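Local atomic coordinates of VC0179-like protein (Escherichia coli, PDB entry 4XJ6), a protein that is a dinucleotide cyclase that probably joins nucleoside triphosphates into a cyclic dinucleotide, as a bacterial homologue of cyclic GMP-AMP synthase. Residues F113-L118 / D262-S267; E266-K269 / L275-V278; N119-F122 / E127-I130; P257-D262 / S339-D344. All coordinates share one frame; numbering follows the deposited sequence.

Interaction 1. Residues F113-L118 / D262-S267; sequences FQYDTL and DWFNES. With GH3 (3'-deoxy-guanosine-5'-triphosphate), chain D.
Phe264 and Tyr115 form a T-shaped aromatic pair that joins helix 257-271 to the active-site loop of the nucleotidyltransferase fold, the loop between strands 106-110 and 128-138. The edge of Phe264 is turned to the face of Tyr115, with the planes at 62° and the centroids 5.1 Å apart. The closest carbons are CD2 of Phe264 and CD1 of Tyr115, at 3.6 Å. The tyrosine ring stands between the backbone N and carbonyl carbon of its own residue (chi1 38°), which points it across the helix side chain and on to the nucleotide. Thr117 extends the apolar patch: its CG2 comes from the opposite direction and lies 3.7 Å from CE2 of Phe264, while its OG1 sits in the plane of the tyrosine ring at the edge. Asn265 borders the pair with a polar group. Its OD1 lies near CB of Tyr115, and its ND2 donates to a water that in turn donates to Gln114 O, so loop backbone and helix are also linked through solvent. Met301 of helix 297-310 touches both aromatic rings. The phenol ends at the triphosphate, where Tyr115 OH donates a 2.5 Å hydrogen bond to O1B of 3'-deoxy-GTP, an oxygen lying near the plane of the ring.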
# COMPACT_ATOMS: atom_id res chain seq x y z
N PHE A 113 -1.57 0.16 6.99
CA PHE A 113 -2.36 -0.63 7.93
C PHE A 113 -1.45 -1.30 8.94
O PHE A 113 -1.91 -1.82 9.96
CB PHE A 113 -3.20 -1.69 7.19
CG PHE A 113 -4.26 -2.32 8.05
CD1 PHE A 113 -5.43 -1.64 8.34
CD2 PHE A 113 -4.09 -3.60 8.56
CE1 PHE A 113 -6.41 -2.22 9.12
CE2 PHE A 113 -5.07 -4.18 9.35
CZ PHE A 113 -6.23 -3.49 9.62
N GLN A 114 -0.15 -1.29 8.66
CA GLN A 114 0.83 -1.91 9.54
C GLN A 114 1.47 -0.90 10.49
O GLN A 114 1.65 -1.18 11.67
CB GLN A 114 1.91 -2.62 8.71
CG GLN A 114 2.97 -3.33 9.54
CD GLN A 114 2.39 -4.41 10.45
OE1 GLN A 114 1.34 -4.98 10.16
NE2 GLN A 114 3.08 -4.68 11.55
N TYR A 115 1.81 0.29 9.98
CA TYR A 115 2.37 1.33 10.85
C TYR A 115 1.36 2.44 11.13
O TYR A 115 1.75 3.58 11.39
CB TYR A 115 3.66 1.92 10.27
CG TYR A 115 3.70 2.10 8.76
CD1 TYR A 115 2.95 3.08 8.13
CD2 TYR A 115 4.53 1.30 7.98
CE1 TYR A 115 3.00 3.25 6.76
CE2 TYR A 115 4.59 1.46 6.61
CZ TYR A 115 3.82 2.43 6.00
OH TYR A 115 3.88 2.59 4.63
N ASP A 116 0.08 2.11 11.06
CA ASP A 116 -1.00 2.98 11.55
C ASP A 116 -1.02 4.38 10.93
O ASP A 116 -0.83 5.38 11.63
CB ASP A 116 -0.90 3.10 13.08
CG ASP A 116 -2.10 3.79 13.69
OD1 ASP A 116 -3.21 3.69 13.12
OD2 ASP A 116 -1.94 4.45 14.75
N THR A 117 -1.26 4.45 9.63
CA THR A 117 -1.46 5.74 8.96
C THR A 117 -2.58 5.63 7.92
O THR A 117 -2.70 6.47 7.03
CB THR A 117 -0.18 6.25 8.27
OG1 THR A 117 0.38 5.21 7.46
CG2 THR A 117 0.86 6.69 9.30
N LEU A 118 -3.40 4.58 8.05
CA LEU A 118 -4.50 4.36 7.13
C LEU A 118 -5.64 5.34 7.37
O LEU A 118 -6.20 5.38 8.46
CB LEU A 118 -5.01 2.92 7.25
CG LEU A 118 -6.19 2.59 6.34
CD1 LEU A 118 -5.81 2.79 4.88
CD2 LEU A 118 -6.64 1.17 6.58
N ASP A 262 10.44 -0.26 9.17
CA ASP A 262 11.44 0.04 10.18
C ASP A 262 11.88 1.50 10.13
O ASP A 262 12.05 2.13 11.16
CB ASP A 262 12.67 -0.86 10.02
CG ASP A 262 12.39 -2.30 10.40
OD1 ASP A 262 11.36 -2.55 11.06
OD2 ASP A 262 13.20 -3.17 10.03
N TRP A 263 12.05 2.02 8.92
CA TRP A 263 12.48 3.40 8.74
C TRP A 263 11.45 4.39 9.26
O TRP A 263 11.80 5.39 9.90
CB TRP A 263 12.76 3.68 7.27
CG TRP A 263 12.69 5.13 6.92
CD1 TRP A 263 13.68 6.06 7.07
CD2 TRP A 263 11.57 5.82 6.35
NE1 TRP A 263 13.24 7.28 6.63
CE2 TRP A 263 11.95 7.17 6.19
CE3 TRP A 263 10.28 5.43 5.97
CZ2 TRP A 263 11.09 8.12 5.65
CZ3 TRP A 263 9.43 6.39 5.44
CH2 TRP A 263 9.84 7.72 5.29
N PHE A 264 10.18 4.13 8.98
CA PHE A 264 9.11 5.04 9.39
C PHE A 264 8.88 4.99 10.89
O PHE A 264 8.68 6.03 11.52
CB PHE A 264 7.81 4.73 8.65
CG PHE A 264 6.70 5.68 8.96
CD1 PHE A 264 6.85 7.04 8.71
CD2 PHE A 264 5.51 5.24 9.52
CE1 PHE A 264 5.84 7.92 9.01
CE2 PHE A 264 4.49 6.13 9.81
CZ PHE A 264 4.66 7.47 9.56
N ASN A 265 8.90 3.79 11.46
CA ASN A 265 8.73 3.63 12.90
C ASN A 265 9.86 4.30 13.67
O ASN A 265 9.63 4.93 14.70
CB ASN A 265 8.64 2.14 13.27
CG ASN A 265 7.28 1.55 12.94
OD1 ASN A 265 6.25 2.21 13.07
ND2 ASN A 265 7.27 0.29 12.50
N GLU A 266 11.08 4.17 13.15
CA GLU A 266 12.24 4.83 13.76
C GLU A 266 12.11 6.34 13.64
O GLU A 266 12.53 7.08 14.53
CB GLU A 266 13.53 4.35 13.10
CG GLU A 266 14.80 4.90 13.74
CD GLU A 266 15.02 4.36 15.14
OE1 GLU A 266 14.54 3.24 15.43
OE2 GLU A 266 15.67 5.05 15.95
N SER A 267 11.54 6.80 12.53
CA SER A 267 11.33 8.22 12.29
C SER A 267 10.33 8.80 13.29
O SER A 267 10.51 9.91 13.79
CB SER A 267 10.83 8.46 10.86
OG SER A 267 11.84 8.17 9.91
PG GH3 D . -1.84 4.27 1.90
O1G GH3 D . -2.10 5.43 0.97
O2G GH3 D . -2.00 2.96 1.17
O3G GH3 D . -2.83 4.31 3.04
O3B GH3 D . -0.34 4.42 2.47
PB GH3 D . 0.75 3.23 2.37
O1B GH3 D . 1.80 3.43 3.44
O2B GH3 D . 0.12 1.87 2.56
O3A GH3 D . 1.42 3.41 0.91
PA GH3 D . 1.24 2.34 -0.27
O1A GH3 D . 1.36 3.05 -1.60
O2A GH3 D . -0.07 1.59 -0.17
O5' GH3 D . 2.46 1.29 -0.11
C5' GH3 D . 2.41 0.26 0.85
C4' GH3 D . 3.82 -0.30 1.05
O4' GH3 D . 4.38 -0.61 -0.21
C3' GH3 D . 4.77 0.68 1.72
C2' GH3 D . 6.10 0.35 1.09
O2' GH3 D . 6.81 -0.56 1.91
C1' GH3 D . 5.76 -0.32 -0.23
N9 GH3 D . 6.01 0.64 -1.32
C8 GH3 D . 5.04 1.32 -2.01
N7 GH3 D . 5.64 2.10 -2.94
C5 GH3 D . 6.98 1.91 -2.86
C6 GH3 D . 8.04 2.45 -3.57
O6 GH3 D . 7.83 3.26 -4.47
N1 GH3 D . 9.33 2.06 -3.27
C2 GH3 D . 9.56 1.15 -2.26
N2 GH3 D . 10.80 0.78 -1.97
N3 GH3 D . 8.49 0.62 -1.56
C4 GH3 D . 7.22 0.99 -1.85
O HOH W 1 4.74 -1.24 12.46

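Interaction 2. Residues E266-K269 / L275-V278; sequences ESCK and LRSV
Cys268 sets SG over one face of the guanidinium of Arg276, joining two consecutive helices, 257-271 and 274-289, just where a short turn connects them. From a CB that does not point at the other helix, the arginine chain runs extended from CG to NE and brings its end to the sulfur. CG passes 3.9 Å from Cys268 SG. CD packs on the carbonyl O of Asp116, and NE donates to the backbone O of Tyr115, a bond that probably limits how the guanidinium can turn. CZ is 3.8 Å from Cys268 SG, so the sulfur stands over the centre of the planar group, 3.7 Å above it. NH1 also reaches Cys268 CB, at 3.9 Å, and NH2 packs beside OD1 of Asn265. The contact is thus a face packing, with no hydrogen bond between the two segments. Beside it Leu275, with CG anti to its backbone N (chi1 177°), drives CD2 against the helix backbone, 3.6 Å from Cys268 N. The same methyl lies 3.7 Å from CB of Ser267. Leu275 also packs on Phe264 of helix 257-271 and on Val304, Val305 and Leu308 of helix 297-310, so the turn-linked pair closes on a third helix, while Val278 faces helix 318-335.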
# COMPACT_ATOMS: atom_id res chain seq x y z
N GLU A 266 11.08 4.17 13.15
CA GLU A 266 12.24 4.83 13.76
C GLU A 266 12.11 6.34 13.64
O GLU A 266 12.53 7.08 14.53
CB GLU A 266 13.53 4.35 13.10
CG GLU A 266 14.80 4.90 13.74
CD GLU A 266 15.02 4.36 15.14
OE1 GLU A 266 14.54 3.24 15.43
OE2 GLU A 266 15.67 5.05 15.95
N SER A 267 11.54 6.80 12.53
CA SER A 267 11.33 8.22 12.29
C SER A 267 10.33 8.80 13.29
O SER A 267 10.51 9.91 13.79
CB SER A 267 10.83 8.46 10.86
OG SER A 267 11.84 8.17 9.91
N CYS A 268 9.27 8.04 13.56
CA CYS A 268 8.28 8.44 14.55
C CYS A 268 8.92 8.57 15.93
O CYS A 268 8.60 9.48 16.69
CB CYS A 268 7.12 7.44 14.59
SG CYS A 268 6.13 7.36 13.07
N LYS A 269 9.82 7.64 16.24
CA LYS A 269 10.57 7.69 17.49
C LYS A 269 11.45 8.93 17.53
O LYS A 269 11.52 9.63 18.54
CB LYS A 269 11.44 6.44 17.65
CG LYS A 269 10.69 5.12 17.61
CD LYS A 269 11.66 3.97 17.86
CE LYS A 269 11.05 2.63 17.47
NZ LYS A 269 11.49 2.19 16.12
N LEU A 275 4.35 12.91 13.94
CA LEU A 275 4.73 12.56 12.57
C LEU A 275 3.62 11.79 11.87
O LEU A 275 3.34 12.02 10.69
CB LEU A 275 6.01 11.73 12.56
CG LEU A 275 6.44 11.25 11.18
CD1 LEU A 275 6.73 12.43 10.27
CD2 LEU A 275 7.65 10.33 11.27
N ARG A 276 2.99 10.86 12.59
CA ARG A 276 1.88 10.11 12.03
C ARG A 276 0.70 11.03 11.73
O ARG A 276 0.03 10.87 10.72
CB ARG A 276 1.44 8.99 12.99
CG ARG A 276 2.30 7.74 12.90
CD ARG A 276 1.70 6.60 13.70
NE ARG A 276 2.55 5.41 13.68
CZ ARG A 276 3.49 5.15 14.58
NH1 ARG A 276 3.69 5.99 15.59
NH2 ARG A 276 4.22 4.05 14.48
N SER A 277 0.48 11.99 12.62
CA SER A 277 -0.61 12.95 12.45
C SER A 277 -0.41 13.79 11.19
O SER A 277 -1.31 13.88 10.35
CB SER A 277 -0.72 13.87 13.67
OG SER A 277 -1.00 13.14 14.86
N VAL A 278 0.77 14.39 11.04
CA VAL A 278 1.05 15.25 9.90
C VAL A 278 1.15 14.45 8.59
O VAL A 278 0.92 14.99 7.51
CB VAL A 278 2.36 16.06 10.10
CG1 VAL A 278 2.25 16.95 11.33
CG2 VAL A 278 3.54 15.13 10.23

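Interaction 3. Residues N119-F122 / E127-I130; sequences NRPF and EMDI. With MG (magnesium ion), chain B; MG (magnesium ion), chain C; GH3 (3'-deoxy-guanosine-5'-triphosphate), chain D.
Pro121 meets Met128 where the active-site loop comes back into the sheet: proline CD lies 3.6 Å from CG of the methionine, and the two side chains cross obliquely. Met128 places CG beside its own backbone N (chi1 -77°), against CD of the pyrrolidine ring and near the carbonyl O of Asn119; the chain then runs on extended to the sulfur and bends at chi3 (-59°). Pro121 CB rests on the backbone of Glu127, 3.9 Å from its N. No hydrogen bond joins the two segments; Pro121 and Met128 are their apolar pair.

One residue further on, the strand delivers Asp129 to the metals. With CG swung opposite the backbone N (chi1 -179°), its carboxylate reaches both magnesium ions. OD2 bridges them, 2.0 Å from the magnesium that also holds O2A, O2B and O2G of the triphosphate, and 2.5 Å from the other magnesium, which OD1 also binds. A water on the first magnesium donates to Asp129 O (2.6 Å), so the carbonyl probably helps to orient that water. Asp131 completes the DxD pair, and Asp191 joins it at the second ion, the two-metal arrangement of nucleotidyltransferases. Glu127 OE1 pairs with Lys182 NZ and His189 ND1; His189 NE2 approaches Asp129 OD1 in a weak hydrogen bond, consistent with a second-shell link.

Strand 128-138 runs antiparallel to strand 106-110 and parallel to strand 188-198, to which Met128 and Ile130 are hydrogen-bonded through their backbones, while both side chains also pack on Leu30 of helix 24-57.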
# COMPACT_ATOMS: atom_id res chain seq x y z
N ASN A 119 -5.97 6.12 6.36
CA ASN A 119 -7.06 7.09 6.46
C ASN A 119 -8.35 6.55 5.86
O ASN A 119 -8.34 5.70 4.97
CB ASN A 119 -6.69 8.40 5.77
CG ASN A 119 -5.62 9.18 6.51
OD1 ASN A 119 -5.39 8.96 7.70
ND2 ASN A 119 -4.98 10.11 5.82
N ARG A 120 -9.48 7.05 6.37
CA ARG A 120 -10.76 6.81 5.74
C ARG A 120 -10.77 7.45 4.36
O ARG A 120 -10.16 8.50 4.16
CB ARG A 120 -11.91 7.36 6.59
CG ARG A 120 -12.17 6.63 7.89
CD ARG A 120 -13.48 7.10 8.51
NE ARG A 120 -13.76 6.48 9.80
CZ ARG A 120 -13.49 7.04 10.98
NH1 ARG A 120 -12.93 8.24 11.03
NH2 ARG A 120 -13.78 6.41 12.11
N PRO A 121 -11.46 6.83 3.40
CA PRO A 121 -11.56 7.42 2.06
C PRO A 121 -12.51 8.61 2.04
O PRO A 121 -13.36 8.74 2.93
CB PRO A 121 -12.10 6.26 1.21
CG PRO A 121 -12.90 5.46 2.16
CD PRO A 121 -12.18 5.54 3.48
N PHE A 122 -12.36 9.48 1.05
CA PHE A 122 -13.09 10.75 1.02
C PHE A 122 -14.04 10.85 -0.16
O PHE A 122 -15.25 10.87 0.01
CB PHE A 122 -12.10 11.92 1.01
CG PHE A 122 -12.75 13.27 0.96
CD1 PHE A 122 -13.72 13.62 1.89
CD2 PHE A 122 -12.39 14.19 -0.00
CE1 PHE A 122 -14.32 14.86 1.85
CE2 PHE A 122 -12.99 15.44 -0.05
CZ PHE A 122 -13.95 15.77 0.88
N GLU A 127 -10.95 4.19 -1.84
CA GLU A 127 -11.10 3.01 -1.00
C GLU A 127 -9.99 2.90 0.04
O GLU A 127 -8.87 3.36 -0.20
CB GLU A 127 -11.12 1.74 -1.87
CG GLU A 127 -12.19 1.73 -2.95
CD GLU A 127 -11.99 0.61 -3.95
OE1 GLU A 127 -10.86 0.10 -4.06
OE2 GLU A 127 -12.97 0.24 -4.64
N MET A 128 -10.30 2.29 1.18
CA MET A 128 -9.26 1.98 2.16
C MET A 128 -8.31 0.94 1.57
O MET A 128 -8.72 0.05 0.84
CB MET A 128 -9.88 1.46 3.46
CG MET A 128 -10.48 2.54 4.34
SD MET A 128 -11.45 1.91 5.72
CE MET A 128 -12.71 0.96 4.86
N ASP A 129 -7.03 1.06 1.91
CA ASP A 129 -6.01 0.24 1.27
C ASP A 129 -5.30 -0.69 2.25
O ASP A 129 -4.66 -0.23 3.20
CB ASP A 129 -5.00 1.13 0.55
CG ASP A 129 -3.91 0.34 -0.16
OD1 ASP A 129 -4.18 -0.16 -1.27
OD2 ASP A 129 -2.80 0.23 0.39
N ILE A 130 -5.41 -1.99 2.00
CA ILE A 130 -4.69 -2.99 2.79
C ILE A 130 -3.63 -3.67 1.93
O ILE A 130 -3.94 -4.33 0.94
CB ILE A 130 -5.63 -4.06 3.36
CG1 ILE A 130 -6.88 -3.42 3.97
CG2 ILE A 130 -4.90 -4.92 4.39
CD1 ILE A 130 -7.88 -4.43 4.49
MG MG B . -1.27 1.07 1.37
MG MG C . -1.72 -0.44 -1.80
PG GH3 D . -1.84 4.27 1.90
O1G GH3 D . -2.10 5.43 0.97
O2G GH3 D . -2.00 2.96 1.17
O3G GH3 D . -2.83 4.31 3.04
O3B GH3 D . -0.34 4.42 2.47
PB GH3 D . 0.75 3.23 2.37
O1B GH3 D . 1.80 3.43 3.44
O2B GH3 D . 0.12 1.87 2.56
O3A GH3 D . 1.42 3.41 0.91
PA GH3 D . 1.24 2.34 -0.27
O1A GH3 D . 1.36 3.05 -1.60
O2A GH3 D . -0.07 1.59 -0.17
O5' GH3 D . 2.46 1.29 -0.11
C5' GH3 D . 2.41 0.26 0.85
C4' GH3 D . 3.82 -0.30 1.05
O4' GH3 D . 4.38 -0.61 -0.21
C3' GH3 D . 4.77 0.68 1.72
C2' GH3 D . 6.10 0.35 1.09
O2' GH3 D . 6.81 -0.56 1.91
C1' GH3 D . 5.76 -0.32 -0.23
N9 GH3 D . 6.01 0.64 -1.32
C8 GH3 D . 5.04 1.32 -2.01
N7 GH3 D . 5.64 2.10 -2.94
C5 GH3 D . 6.98 1.91 -2.86
C6 GH3 D . 8.04 2.45 -3.57
O6 GH3 D . 7.83 3.26 -4.47
N1 GH3 D . 9.33 2.06 -3.27
C2 GH3 D . 9.56 1.15 -2.26
N2 GH3 D . 10.80 0.78 -1.97
N3 GH3 D . 8.49 0.62 -1.56
C4 GH3 D . 7.22 0.99 -1.85
O HOH W 2 -2.32 0.80 3.21
O HOH W 3 -1.28 1.21 -3.00

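Interaction 4. Residues P257-D262 / S339-D344; sequences PKIVED and SPDDTD. With GH3 (3'-deoxy-guanosine-5'-triphosphate), chain D.
Ile259 extends along CG1 to CD1 (chi1 -66°) and meets Asp341, whose carboxylate is swung opposite its backbone N (chi1 -168°); the two side chains cross at about a right angle. The methyl CD1 touches Asp341 OD2 at 3.4 Å. That oxygen is buried here with no polar partner in the model, a setting that could raise the affinity of the group for a proton. Its twin is better served: Asp341 OD1 accepts from Thr343 N at 3.0 Å on the anti side, somewhat out of the carboxylate plane, which makes an Asx turn, and it takes a weak bond from Thr343 OG1. One helix position on, Val260 presents CG2 to CG of Pro340, a loose apolar touch at 4.3 Å, and its CB lies 3.5 Å from O2' of the nucleotide ribose.

The far end of the loop meets the guanine. Ser339 OG accepts from Asp341 N, closing an ST turn, and donates to Asp344 OD2 at 2.6 Å from above the carboxylate plane. The same OD2 receives the exocyclic N2 of 3'-deoxy-GTP at 2.7 Å and nearly straight (169°). Two donors thus grip one oxygen, and the bond from Ser339 is likely to orient the carboxylate toward the base. Together the N-terminal part of helix 257-271 and the 339-344 loop, with its type I turn from Asp341 to Asp344, form the ribose and guanine side of a nucleotide pocket, in which Asp344 accepts from the amino group of guanine, consistent with a part in base recognition.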
# COMPACT_ATOMS: atom_id res chain seq x y z
N PRO A 257 9.65 -4.81 2.32
CA PRO A 257 8.77 -3.77 2.86
C PRO A 257 9.10 -3.44 4.32
O PRO A 257 8.81 -2.34 4.79
CB PRO A 257 7.38 -4.39 2.74
CG PRO A 257 7.61 -5.85 2.70
CD PRO A 257 8.90 -6.02 1.95
N LYS A 258 9.70 -4.40 5.02
CA LYS A 258 10.12 -4.22 6.41
C LYS A 258 11.07 -3.03 6.56
O LYS A 258 11.09 -2.37 7.60
CB LYS A 258 10.79 -5.51 6.90
CG LYS A 258 11.53 -5.41 8.23
CD LYS A 258 10.60 -5.52 9.42
CE LYS A 258 11.38 -5.76 10.71
NZ LYS A 258 10.52 -5.75 11.93
N ILE A 259 11.85 -2.76 5.52
CA ILE A 259 12.80 -1.65 5.53
C ILE A 259 12.09 -0.30 5.64
O ILE A 259 12.51 0.56 6.43
CB ILE A 259 13.68 -1.67 4.26
CG1 ILE A 259 14.58 -2.90 4.26
CG2 ILE A 259 14.52 -0.40 4.17
CD1 ILE A 259 15.46 -3.02 3.03
N VAL A 260 11.03 -0.10 4.86
CA VAL A 260 10.24 1.12 4.94
C VAL A 260 9.50 1.19 6.28
O VAL A 260 9.40 2.25 6.89
CB VAL A 260 9.23 1.22 3.78
CG1 VAL A 260 8.16 2.27 4.06
CG2 VAL A 260 9.95 1.51 2.47
N GLU A 261 9.00 0.04 6.73
CA GLU A 261 8.31 -0.05 8.01
C GLU A 261 9.25 0.34 9.16
O GLU A 261 8.90 1.16 10.00
CB GLU A 261 7.76 -1.45 8.23
CG GLU A 261 7.16 -1.67 9.61
CD GLU A 261 6.53 -3.04 9.77
OE1 GLU A 261 6.49 -3.81 8.78
OE2 GLU A 261 6.09 -3.35 10.89
N ASP A 262 10.44 -0.26 9.17
CA ASP A 262 11.44 0.04 10.18
C ASP A 262 11.88 1.50 10.13
O ASP A 262 12.05 2.13 11.16
CB ASP A 262 12.67 -0.86 10.02
CG ASP A 262 12.39 -2.30 10.40
OD1 ASP A 262 11.36 -2.55 11.06
OD2 ASP A 262 13.20 -3.17 10.03
N SER A 339 14.41 7.34 -2.07
CA SER A 339 13.76 6.28 -1.31
C SER A 339 14.47 6.02 0.01
O SER A 339 15.70 6.00 0.06
CB SER A 339 13.69 4.99 -2.14
OG SER A 339 13.12 3.94 -1.38
N PRO A 340 13.70 5.83 1.08
CA PRO A 340 14.27 5.44 2.38
C PRO A 340 14.88 4.04 2.31
O PRO A 340 15.62 3.64 3.21
CB PRO A 340 13.07 5.48 3.33
CG PRO A 340 11.87 5.40 2.45
CD PRO A 340 12.25 6.08 1.17
N ASP A 341 14.57 3.32 1.24
CA ASP A 341 15.21 2.05 0.94
C ASP A 341 16.31 2.29 -0.09
O ASP A 341 16.03 2.51 -1.27
CB ASP A 341 14.19 1.03 0.42
CG ASP A 341 14.75 -0.39 0.37
OD1 ASP A 341 15.97 -0.56 0.20
OD2 ASP A 341 13.95 -1.34 0.50
N ASP A 342 17.56 2.23 0.36
CA ASP A 342 18.70 2.55 -0.49
C ASP A 342 18.97 1.51 -1.57
O ASP A 342 19.78 1.73 -2.47
CB ASP A 342 19.95 2.74 0.37
CG ASP A 342 19.87 3.98 1.25
OD1 ASP A 342 19.25 4.97 0.81
OD2 ASP A 342 20.42 3.96 2.37
N THR A 343 18.28 0.37 -1.49
CA THR A 343 18.43 -0.68 -2.49
C THR A 343 17.76 -0.27 -3.80
O THR A 343 18.18 -0.67 -4.88
CB THR A 343 17.85 -2.01 -1.99
OG1 THR A 343 18.40 -2.32 -0.71
CG2 THR A 343 18.16 -3.14 -2.96
N ASP A 344 16.71 0.55 -3.68
CA ASP A 344 16.01 1.07 -4.85
C ASP A 344 16.97 1.82 -5.78
O ASP A 344 17.82 2.58 -5.32
CB ASP A 344 14.87 2.00 -4.43
CG ASP A 344 13.81 1.29 -3.60
OD1 ASP A 344 13.87 0.05 -3.48
OD2 ASP A 344 12.91 1.98 -3.08
PG GH3 D . -1.84 4.27 1.90
O1G GH3 D . -2.10 5.43 0.97
O2G GH3 D . -2.00 2.96 1.17
O3G GH3 D . -2.83 4.31 3.04
O3B GH3 D . -0.34 4.42 2.47
PB GH3 D . 0.75 3.23 2.37
O1B GH3 D . 1.80 3.43 3.44
O2B GH3 D . 0.12 1.87 2.56
O3A GH3 D . 1.42 3.41 0.91
PA GH3 D . 1.24 2.34 -0.27
O1A GH3 D . 1.36 3.05 -1.60
O2A GH3 D . -0.07 1.59 -0.17
O5' GH3 D . 2.46 1.29 -0.11
C5' GH3 D . 2.41 0.26 0.85
C4' GH3 D . 3.82 -0.30 1.05
O4' GH3 D . 4.38 -0.61 -0.21
C3' GH3 D . 4.77 0.68 1.72
C2' GH3 D . 6.10 0.35 1.09
O2' GH3 D . 6.81 -0.56 1.91
C1' GH3 D . 5.76 -0.32 -0.23
N9 GH3 D . 6.01 0.64 -1.32
C8 GH3 D . 5.04 1.32 -2.01
N7 GH3 D . 5.64 2.10 -2.94
C5 GH3 D . 6.98 1.91 -2.86
C6 GH3 D . 8.04 2.45 -3.57
O6 GH3 D . 7.83 3.26 -4.47
N1 GH3 D . 9.33 2.06 -3.27
C2 GH3 D . 9.56 1.15 -2.26
N2 GH3 D . 10.80 0.78 -1.97
N3 GH3 D . 8.49 0.62 -1.56
C4 GH3 D . 7.22 0.99 -1.85

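Interactions 1, 2 and 4 all use helix 257-271, its start facing the 339-344 loop, its middle the active-site loop and its end the next helix. Interactions 1 and 2 are buried and touch directly through Arg276 and Leu275; interactions 3 and 4 are only partly buried and lie about 23 Å apart, centre to centre. No hydrogen bond runs directly between the paired segments in any of them. Aromatic packing rules interaction 1, leucine packing and a sulfur-guanidinium contact interaction 2, proline-methionine packing interaction 3, and methyl-carboxylate packing interaction 4. Interaction 1 meets the triphosphate through Tyr115, interaction 3 through the magnesium ions, and interaction 4 meets the ribose and base, whereas interaction 2 stands back.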